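Local coordinates for homoserine kinase (Cytophaga hutchinsonii, PDB 4P52), which probably catalyses the ATP-dependent phosphorylation of L-homoserine to O-phospho-L-homoserine, a step of threonine biosynthesis, at residues N37-G41 against S247-H251. Residues are numbered along the deposited sequence; the frame is centred on the assembly and turned at random.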
ATOM      1  N   ASN A  37       9.870   8.806  -2.383  1.00 24.73           N
ATOM      2  CA  ASN A  37       8.567   8.785  -3.046  1.00 26.52           C
ATOM      3  C   ASN A  37       8.367   7.634  -4.018  1.00 32.56           C
ATOM      4  O   ASN A  37       7.338   6.939  -3.962  1.00 38.83           O
ATOM      5  CB  ASN A  37       8.229  10.151  -3.616  1.00 25.68           C
ATOM      6  CG  ASN A  37       8.376  11.243  -2.558  1.00 26.31           C
ATOM      7  OD1 ASN A  37       8.149  11.001  -1.358  1.00 27.34           O
ATOM      8  ND2 ASN A  37       8.797  12.418  -2.973  1.00 25.22           N
ATOM      9  N   VAL A  38       9.344   7.364  -4.869  1.00 31.61           N
ATOM     10  CA  VAL A  38       9.257   6.170  -5.735  1.00 31.52           C
ATOM     11  C   VAL A  38       7.877   6.115  -6.427  1.00 34.13           C
ATOM     12  O   VAL A  38       7.121   5.147  -6.288  1.00 36.68           O
ATOM     13  CB  VAL A  38       9.564   4.855  -4.957  1.00 28.98           C
ATOM     14  CG1 VAL A  38       9.697   3.660  -5.897  1.00 25.61           C
ATOM     15  CG2 VAL A  38      10.824   4.994  -4.100  1.00 28.65           C
ATOM     16  N   SER A  39       7.531   7.184  -7.140  1.00 33.06           N
ATOM     17  CA  SER A  39       6.226   7.257  -7.801  1.00 37.02           C
ATOM     18  C   SER A  39       5.045   7.441  -6.818  1.00 35.79           C
ATOM     19  O   SER A  39       4.841   8.531  -6.250  1.00 35.29           O
ATOM     20  CB  SER A  39       6.004   6.024  -8.692  1.00 40.82           C
ATOM     21  OG  SER A  39       4.936   6.265  -9.575  1.00 45.55           O
ATOM     22  N   CYS A  40       4.264   6.388  -6.616  1.00 33.76           N
ATOM     23  CA  CYS A  40       2.997   6.569  -5.921  1.00 35.00           C
ATOM     24  C   CYS A  40       3.159   6.658  -4.398  1.00 31.98           C
ATOM     25  O   CYS A  40       2.267   7.150  -3.717  1.00 32.60           O
ATOM     26  CB  CYS A  40       2.022   5.461  -6.292  1.00 39.57           C
ATOM     27  SG  CYS A  40       2.727   3.838  -5.942  1.00 43.88           S
ATOM     28  N   GLY A  41       4.306   6.235  -3.880  1.00 28.57           N
ATOM     29  CA  GLY A  41       4.510   6.164  -2.447  1.00 26.93           C
ATOM     30  C   GLY A  41       5.048   7.430  -1.816  1.00 26.67           C
ATOM     31  O   GLY A  41       5.992   7.378  -1.005  1.00 27.81           O
ATOM     32  N   SER A 247       1.656  -0.224 -11.323  1.00 38.52           N
ATOM     33  CA  SER A 247       1.544   0.466 -10.044  1.00 38.87           C
ATOM     34  C   SER A 247       2.297   1.787  -9.921  1.00 40.02           C
ATOM     35  O   SER A 247       2.020   2.578  -9.010  1.00 38.11           O
ATOM     36  CB  SER A 247       1.988  -0.442  -8.911  1.00 39.63           C
ATOM     37  OG  SER A 247       1.030  -1.466  -8.785  1.00 42.44           O
HETATM   38  N   MSE A 248       3.234   2.048 -10.823  1.00 40.31           N
HETATM   39  CA  MSE A 248       3.975   3.287 -10.743  1.00 40.25           C
HETATM   40  C   MSE A 248       3.301   4.409 -11.468  1.00 39.98           C
HETATM   41  O   MSE A 248       3.842   4.935 -12.440  1.00 43.31           O
HETATM   42  CB  MSE A 248       5.304   3.023 -11.350  1.00 43.54           C
HETATM   43  CG  MSE A 248       6.143   2.477 -10.224  1.00 52.51           C
HETATM   44 SE   MSE A 248       7.833   2.036 -11.111  1.00 67.12          SE
HETATM   45  CE  MSE A 248       8.601   3.861 -10.933  1.00 59.93           C
ATOM     46  N   GLN A 249       2.109   4.766 -11.000  1.00 38.23           N
ATOM     47  CA  GLN A 249       1.341   5.910 -11.487  1.00 38.70           C
ATOM     48  C   GLN A 249       1.161   6.815 -10.289  1.00 38.17           C
ATOM     49  O   GLN A 249       0.781   6.355  -9.198  1.00 40.74           O
ATOM     50  CB  GLN A 249      -0.052   5.514 -12.004  1.00 41.46           C
ATOM     51  CG  GLN A 249      -0.145   4.455 -13.090  1.00 49.51           C
ATOM     52  CD  GLN A 249       0.829   4.689 -14.236  1.00 60.23           C
ATOM     53  OE1 GLN A 249       1.051   5.827 -14.661  1.00 62.97           O
ATOM     54  NE2 GLN A 249       1.425   3.607 -14.740  1.00 63.88           N
ATOM     55  N   ASP A 250       1.445   8.097 -10.467  1.00 35.26           N
ATOM     56  CA  ASP A 250       1.262   9.045  -9.395  1.00 33.28           C
ATOM     57  C   ASP A 250       0.304  10.086  -9.894  1.00 32.81           C
ATOM     58  O   ASP A 250       0.621  10.838 -10.793  1.00 32.48           O
ATOM     59  CB  ASP A 250       2.604   9.647  -8.989  1.00 33.73           C
ATOM     60  CG  ASP A 250       2.470  10.768  -7.950  1.00 37.16           C
ATOM     61  OD1 ASP A 250       1.358  10.990  -7.365  1.00 38.49           O
ATOM     62  OD2 ASP A 250       3.506  11.442  -7.732  1.00 35.83           O
ATOM     63  N   HIS A 251      -0.883  10.126  -9.318  1.00 36.41           N
ATOM     64  CA  HIS A 251      -1.897  11.053  -9.816  1.00 41.25           C
ATOM     65  C   HIS A 251      -2.046  12.339  -8.989  1.00 34.22           C
ATOM     66  O   HIS A 251      -2.872  13.188  -9.298  1.00 34.93           O
ATOM     67  CB  HIS A 251      -3.234  10.317  -9.994  1.00 57.69           C
ATOM     68  CG  HIS A 251      -3.236   9.368 -11.152  1.00 81.87           C
ATOM     69  ND1 HIS A 251      -2.623   9.666 -12.358  1.00 86.04           N
ATOM     70  CD2 HIS A 251      -3.765   8.129 -11.290  1.00 92.21           C
ATOM     71  CE1 HIS A 251      -2.773   8.649 -13.189  1.00 90.03           C
ATOM     72  NE2 HIS A 251      -3.462   7.706 -12.567  1.00103.44           N
TER
HETATM   73  O   HOH W   1       5.787   6.970 -12.159  1.00 50.43           O
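Ser39 and Cys40 meet the backbone of Ser247-Gln249 and the side chain of Asp250 where two loops touch. Residues Val38-Gly41 form a type II' beta turn. On the other side, Met248 is the centre of an inverse gamma turn just after helix 241-247, closed by a weak hydrogen bond from Gln249 N to Ser247 O. The CA atoms of Cys40 and Asp250 are 4.6 Å apart. No clear direct hydrogen bond joins the segments.

Ser39 carries much of the contact. Its OG lies anti to the backbone N (chi1 -165°), which extends it over the Met248 backbone. A water bridges the segments, 2.8 Å from Ser39 OG and 2.8 Å from Met248 O. The selenomethionine Met248 bends at its SE-bearing end and packs along Ser39, with its CG 3.9 Å from Ser39 CB. Cys40 CB sits 3.3 Å from Gln249 O, and its SG is 3.4 Å from Ser247 O. Asp250 lays its CB and carboxylate beside Ser39 O. That carboxylate is held at the start of helix 253-257, by Ile252 N and Val253 N at OD1 and Glu254 N at OD2.

The contact is buried and joins the loop between strands 26-36 and 45-49 to the C-terminal GHMP kinase region. Helix 219-237 flanks both loops: Cys40 packs on Val229 and Leu232, and Asn228 ND2 donates a hydrogen bond to Gln249 O. Met248 rests on Phe289 and Leu291 of strand 288-292.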